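Local structure of BH1478 protein (Bacillus halodurans, 2QUP) at residues F76-L87 against K137-A145. The protein is of unknown function and belongs to the DUF327 family, folding as a single chain of long helices. Sequence-based numbering, arbitrary orientation.
Sequences FVGDAVELGLRL and KGLLINIYA
F76, V77 and L140 begin an apolar seam between two helices whose axes converge at 36° as they run toward A145. The F76 ring has its CG anti to the backbone N (chi1 -169°), which carries it to L140; there CE2 meets L140 O, 3.3 Å away, at the ring edge and near its plane. V77 CG2 packs against L140 CD2 at 3.6 Å, the two side chains crossing at about a right angle. Trimming F76 to an alanine is likely to leave L140 O and L140 CD2 without their aromatic neighbour and to lose the contact with M47 and I50 of helix 27-60. Further along, I143 lays CG2 on A80 CB at 3.6 Å and also reaches V81 CG2, while the Y144 ring turns its edge to A80 CB. Backbone contacts follow where the two backbones come closest: the CA atoms of G84 and Y144 are only 3.7 Å apart, and G84, having no side chain, lets Y144 O approach its CA in a CA-H...O contact of 3.2 Å. With I143 also touching I104 of helix 98-120, the arrangement is that of two roughly parallel helices in a four-helix, all-alpha bundle, helix 63-88 receiving the last residues of the chain at G84.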
ATOM      1  N   PHE A  76       4.285  -2.011   3.000  1.00 25.63           N
ATOM      2  CA  PHE A  76       3.158  -1.137   3.274  1.00 25.83           C
ATOM      3  C   PHE A  76       1.942  -1.942   3.720  1.00 28.91           C
ATOM      4  O   PHE A  76       1.368  -1.632   4.754  1.00 35.85           O
ATOM      5  CB  PHE A  76       2.790  -0.326   2.018  1.00 21.08           C
ATOM      6  CG  PHE A  76       1.801   0.785   2.271  1.00 19.17           C
ATOM      7  CD1 PHE A  76       2.240   2.106   2.399  1.00 24.13           C
ATOM      8  CD2 PHE A  76       0.424   0.514   2.376  1.00 15.07           C
ATOM      9  CE1 PHE A  76       1.317   3.159   2.634  1.00 30.31           C
ATOM     10  CE2 PHE A  76      -0.505   1.549   2.622  1.00 11.11           C
ATOM     11  CZ  PHE A  76      -0.070   2.878   2.731  1.00 14.68           C
ATOM     12  N   VAL A  77       1.534  -2.925   2.904  1.00 28.32           N
ATOM     13  CA  VAL A  77       0.427  -3.814   3.217  1.00 21.16           C
ATOM     14  C   VAL A  77       0.504  -4.360   4.645  1.00 25.66           C
ATOM     15  O   VAL A  77      -0.452  -4.243   5.398  1.00 32.58           O
ATOM     16  CB  VAL A  77       0.287  -4.948   2.215  1.00 26.60           C
ATOM     17  CG1 VAL A  77      -0.802  -5.950   2.659  1.00 27.21           C
ATOM     18  CG2 VAL A  77      -0.070  -4.388   0.834  1.00 12.61           C
ATOM     19  N   GLY A  78       1.650  -4.917   5.012  1.00 26.34           N
ATOM     20  CA  GLY A  78       1.877  -5.409   6.379  1.00 28.59           C
ATOM     21  C   GLY A  78       1.532  -4.365   7.408  1.00 26.98           C
ATOM     22  O   GLY A  78       0.754  -4.623   8.319  1.00 34.08           O
ATOM     23  N   ASP A  79       2.098  -3.170   7.247  1.00 33.09           N
ATOM     24  CA  ASP A  79       1.938  -2.101   8.233  1.00 32.71           C
ATOM     25  C   ASP A  79       0.557  -1.467   8.225  1.00 30.82           C
ATOM     26  O   ASP A  79       0.069  -1.045   9.265  1.00 30.57           O
ATOM     27  CB  ASP A  79       2.998  -1.021   8.037  1.00 34.44           C
ATOM     28  CG  ASP A  79       4.382  -1.473   8.458  1.00 39.75           C
ATOM     29  OD1 ASP A  79       5.359  -0.794   8.085  1.00 44.82           O
ATOM     30  OD2 ASP A  79       4.503  -2.504   9.157  1.00 52.37           O
ATOM     31  N   ALA A  80      -0.057  -1.380   7.047  1.00 26.39           N
ATOM     32  CA  ALA A  80      -1.394  -0.835   6.912  1.00 26.11           C
ATOM     33  C   ALA A  80      -2.494  -1.737   7.464  1.00 28.84           C
ATOM     34  O   ALA A  80      -3.436  -1.233   8.086  1.00 29.61           O
ATOM     35  CB  ALA A  80      -1.684  -0.484   5.473  1.00 20.77           C
ATOM     36  N   VAL A  81      -2.386  -3.050   7.233  1.00 29.87           N
ATOM     37  CA  VAL A  81      -3.300  -4.036   7.858  1.00 26.05           C
ATOM     38  C   VAL A  81      -3.228  -3.973   9.378  1.00 25.69           C
ATOM     39  O   VAL A  81      -4.250  -3.965  10.045  1.00 29.44           O
ATOM     40  CB  VAL A  81      -3.056  -5.501   7.390  1.00 27.38           C
ATOM     41  CG1 VAL A  81      -4.024  -6.474   8.090  1.00 33.15           C
ATOM     42  CG2 VAL A  81      -3.255  -5.644   5.908  1.00 20.89           C
ATOM     43  N   GLU A  82      -2.014  -3.912   9.913  1.00 31.46           N
ATOM     44  CA  GLU A  82      -1.809  -3.826  11.355  1.00 31.32           C
ATOM     45  C   GLU A  82      -2.453  -2.583  11.955  1.00 34.10           C
ATOM     46  O   GLU A  82      -3.141  -2.685  12.968  1.00 37.82           O
ATOM     47  CB  GLU A  82      -0.324  -3.868  11.693  1.00 33.15           C
ATOM     48  CG  GLU A  82      -0.046  -4.256  13.130  1.00 45.58           C
ATOM     49  CD  GLU A  82       1.314  -3.805  13.602  1.00 54.96           C
ATOM     50  OE1 GLU A  82       1.649  -4.080  14.771  1.00 58.20           O
ATOM     51  OE2 GLU A  82       2.048  -3.177  12.806  1.00 62.12           O
ATOM     52  N   LEU A  83      -2.254  -1.427  11.315  1.00 30.95           N
ATOM     53  CA  LEU A  83      -2.976  -0.204  11.682  1.00 31.12           C
ATOM     54  C   LEU A  83      -4.498  -0.284  11.492  1.00 32.71           C
ATOM     55  O   LEU A  83      -5.246   0.054  12.407  1.00 37.54           O
ATOM     56  CB  LEU A  83      -2.407   1.018  10.949  1.00 28.23           C
ATOM     57  CG  LEU A  83      -2.985   2.387  11.326  1.00 32.65           C
ATOM     58  CD1 LEU A  83      -2.746   2.716  12.808  1.00 32.94           C
ATOM     59  CD2 LEU A  83      -2.449   3.488  10.422  1.00 29.37           C
ATOM     60  N   GLY A  84      -4.943  -0.720  10.312  1.00 30.87           N
ATOM     61  CA  GLY A  84      -6.361  -0.947  10.026  1.00 26.09           C
ATOM     62  C   GLY A  84      -7.155  -1.738  11.052  1.00 34.30           C
ATOM     63  O   GLY A  84      -8.239  -1.316  11.469  1.00 31.41           O
ATOM     64  N   LEU A  85      -6.598  -2.876  11.459  1.00 31.50           N
ATOM     65  CA  LEU A  85      -7.220  -3.754  12.438  1.00 35.02           C
ATOM     66  C   LEU A  85      -7.264  -3.134  13.826  1.00 40.34           C
ATOM     67  O   LEU A  85      -8.192  -3.408  14.584  1.00 42.42           O
ATOM     68  CB  LEU A  85      -6.512  -5.121  12.498  1.00 31.84           C
ATOM     69  CG  LEU A  85      -6.530  -6.046  11.271  1.00 28.45           C
ATOM     70  CD1 LEU A  85      -5.648  -7.250  11.532  1.00 27.56           C
ATOM     71  CD2 LEU A  85      -7.953  -6.495  10.875  1.00 20.99           C
ATOM     72  N   ARG A  86      -6.277  -2.309  14.164  1.00 36.64           N
ATOM     73  CA  ARG A  86      -6.313  -1.611  15.451  1.00 39.58           C
ATOM     74  C   ARG A  86      -7.336  -0.477  15.470  1.00 39.94           C
ATOM     75  O   ARG A  86      -8.077  -0.318  16.444  1.00 42.82           O
ATOM     76  CB  ARG A  86      -4.937  -1.087  15.831  1.00 40.90           C
ATOM     77  CG  ARG A  86      -4.713  -0.993  17.332  1.00 44.09           C
ATOM     78  CD  ARG A  86      -3.232  -0.812  17.670  1.00 45.11           C
ATOM     79  NE  ARG A  86      -2.632   0.377  17.053  1.00 46.60           N
ATOM     80  CZ  ARG A  86      -1.685   0.351  16.116  1.00 45.88           C
ATOM     81  NH1 ARG A  86      -1.217  -0.807  15.667  1.00 41.53           N
ATOM     82  NH2 ARG A  86      -1.201   1.485  15.625  1.00 45.40           N
ATOM     83  N   LEU A  87      -7.389   0.291  14.382  1.00 38.92           N
ATOM     84  CA  LEU A  87      -8.355   1.377  14.231  1.00 40.23           C
ATOM     85  C   LEU A  87      -9.801   0.911  14.278  1.00 45.18           C
ATOM     86  O   LEU A  87     -10.665   1.671  14.713  1.00 46.61           O
ATOM     87  CB  LEU A  87      -8.138   2.134  12.929  1.00 34.92           C
ATOM     88  CG  LEU A  87      -6.915   3.033  12.777  1.00 39.92           C
ATOM     89  CD1 LEU A  87      -7.025   3.808  11.466  1.00 28.73           C
ATOM     90  CD2 LEU A  87      -6.757   3.964  13.976  1.00 38.90           C
ATOM     91  N   LYS A 137      -2.027   1.934  -5.656  1.00 17.38           N
ATOM     92  CA  LYS A 137      -1.967   2.992  -4.621  1.00 16.37           C
ATOM     93  C   LYS A 137      -3.367   3.299  -4.096  1.00 28.71           C
ATOM     94  O   LYS A 137      -3.564   3.404  -2.887  1.00 17.46           O
ATOM     95  CB  LYS A 137      -1.353   4.282  -5.164  1.00 23.53           C
ATOM     96  CG  LYS A 137      -1.269   5.401  -4.140  1.00 18.77           C
ATOM     97  CD  LYS A 137      -1.079   6.770  -4.764  1.00 23.30           C
ATOM     98  CE  LYS A 137      -0.816   7.800  -3.652  1.00 31.56           C
ATOM     99  NZ  LYS A 137      -0.186   9.056  -4.158  1.00 24.89           N
ATOM    100  N   GLY A 138      -4.341   3.395  -5.006  1.00 15.56           N
ATOM    101  CA  GLY A 138      -5.741   3.574  -4.630  1.00 22.92           C
ATOM    102  C   GLY A 138      -6.290   2.507  -3.703  1.00 30.33           C
ATOM    103  O   GLY A 138      -6.946   2.816  -2.713  1.00 37.01           O
ATOM    104  N   LEU A 139      -6.006   1.248  -4.003  1.00 24.00           N
ATOM    105  CA  LEU A 139      -6.301   0.178  -3.069  1.00 23.14           C
ATOM    106  C   LEU A 139      -5.496   0.328  -1.757  1.00 20.69           C
ATOM    107  O   LEU A 139      -6.044   0.164  -0.658  1.00 25.75           O
ATOM    108  CB  LEU A 139      -6.057  -1.174  -3.733  1.00 24.67           C
ATOM    109  CG  LEU A 139      -6.939  -1.452  -4.966  1.00 29.13           C
ATOM    110  CD1 LEU A 139      -6.429  -2.639  -5.765  1.00 33.47           C
ATOM    111  CD2 LEU A 139      -8.363  -1.678  -4.546  1.00 23.59           C
ATOM    112  N   LEU A 140      -4.224   0.662  -1.869  1.00 24.57           N
ATOM    113  CA  LEU A 140      -3.325   0.665  -0.687  1.00 15.72           C
ATOM    114  C   LEU A 140      -3.729   1.613   0.427  1.00 28.48           C
ATOM    115  O   LEU A 140      -3.624   1.300   1.636  1.00 23.35           O
ATOM    116  CB  LEU A 140      -1.902   1.016  -1.112  1.00 22.88           C
ATOM    117  CG  LEU A 140      -0.996  -0.064  -1.716  1.00 24.83           C
ATOM    118  CD1 LEU A 140       0.345   0.551  -2.046  1.00 10.24           C
ATOM    119  CD2 LEU A 140      -0.815  -1.284  -0.821  1.00 21.40           C
ATOM    120  N   ILE A 141      -4.137   2.810   0.029  1.00 20.49           N
ATOM    121  CA  ILE A 141      -4.500   3.827   1.012  1.00 29.85           C
ATOM    122  C   ILE A 141      -5.824   3.487   1.717  1.00 29.79           C
ATOM    123  O   ILE A 141      -6.089   3.960   2.815  1.00 37.21           O
ATOM    124  CB  ILE A 141      -4.516   5.259   0.397  1.00 29.19           C
ATOM    125  CG1 ILE A 141      -5.483   5.337  -0.783  1.00 32.50           C
ATOM    126  CG2 ILE A 141      -3.120   5.697  -0.045  1.00 29.17           C
ATOM    127  CD1 ILE A 141      -5.628   6.725  -1.370  1.00 34.90           C
ATOM    128  N   ASN A 142      -6.652   2.667   1.074  1.00 37.30           N
ATOM    129  CA  ASN A 142      -7.899   2.203   1.676  1.00 33.68           C
ATOM    130  C   ASN A 142      -7.754   1.059   2.680  1.00 36.77           C
ATOM    131  O   ASN A 142      -8.744   0.657   3.285  1.00 36.85           O
ATOM    132  CB  ASN A 142      -8.859   1.741   0.605  1.00 34.66           C
ATOM    133  CG  ASN A 142      -9.296   2.851  -0.312  1.00 41.56           C
ATOM    134  OD1 ASN A 142      -9.327   4.016   0.063  1.00 42.28           O
ATOM    135  ND2 ASN A 142      -9.657   2.484  -1.528  1.00 50.36           N
ATOM    136  N   ILE A 143      -6.547   0.511   2.827  1.00 32.05           N
ATOM    137  CA  ILE A 143      -6.337  -0.651   3.703  1.00 26.03           C
ATOM    138  C   ILE A 143      -6.628  -0.247   5.123  1.00 26.92           C
ATOM    139  O   ILE A 143      -7.435  -0.890   5.799  1.00 29.13           O
ATOM    140  CB  ILE A 143      -4.904  -1.298   3.597  1.00 24.67           C
ATOM    141  CG1 ILE A 143      -4.771  -2.102   2.298  1.00 26.74           C
ATOM    142  CG2 ILE A 143      -4.731  -2.335   4.699  1.00 25.84           C
ATOM    143  CD1 ILE A 143      -3.334  -2.399   1.859  1.00 19.38           C
ATOM    144  N   TYR A 144      -5.989   0.826   5.572  1.00 28.41           N
ATOM    145  CA  TYR A 144      -5.952   1.099   6.999  1.00 36.84           C
ATOM    146  C   TYR A 144      -7.244   1.767   7.450  1.00 43.28           C
ATOM    147  O   TYR A 144      -7.791   1.428   8.503  1.00 51.97           O
ATOM    148  CB  TYR A 144      -4.711   1.900   7.395  1.00 29.29           C
ATOM    149  CG  TYR A 144      -4.560   3.213   6.670  1.00 25.84           C
ATOM    150  CD1 TYR A 144      -5.176   4.368   7.149  1.00 34.29           C
ATOM    151  CD2 TYR A 144      -3.805   3.302   5.500  1.00 29.23           C
ATOM    152  CE1 TYR A 144      -5.065   5.567   6.485  1.00 39.56           C
ATOM    153  CE2 TYR A 144      -3.678   4.505   4.835  1.00 42.41           C
ATOM    154  CZ  TYR A 144      -4.313   5.633   5.337  1.00 36.94           C
ATOM    155  OH  TYR A 144      -4.202   6.836   4.690  1.00 46.68           O
ATOM    156  N   ALA A 145      -7.752   2.679   6.629  1.00 42.93           N
ATOM    157  CA  ALA A 145      -9.010   3.340   6.908  1.00 43.57           C
ATOM    158  C   ALA A 145      -9.511   3.963   5.634  1.00 45.54           C
ATOM    159  O   ALA A 145      -8.715   4.229   4.740  1.00 41.62           O
ATOM    160  CB  ALA A 145      -8.839   4.390   7.985  1.00 51.72           C
ATOM    161  OXT ALA A 145     -10.707   4.203   5.490  1.00 45.14           O
TER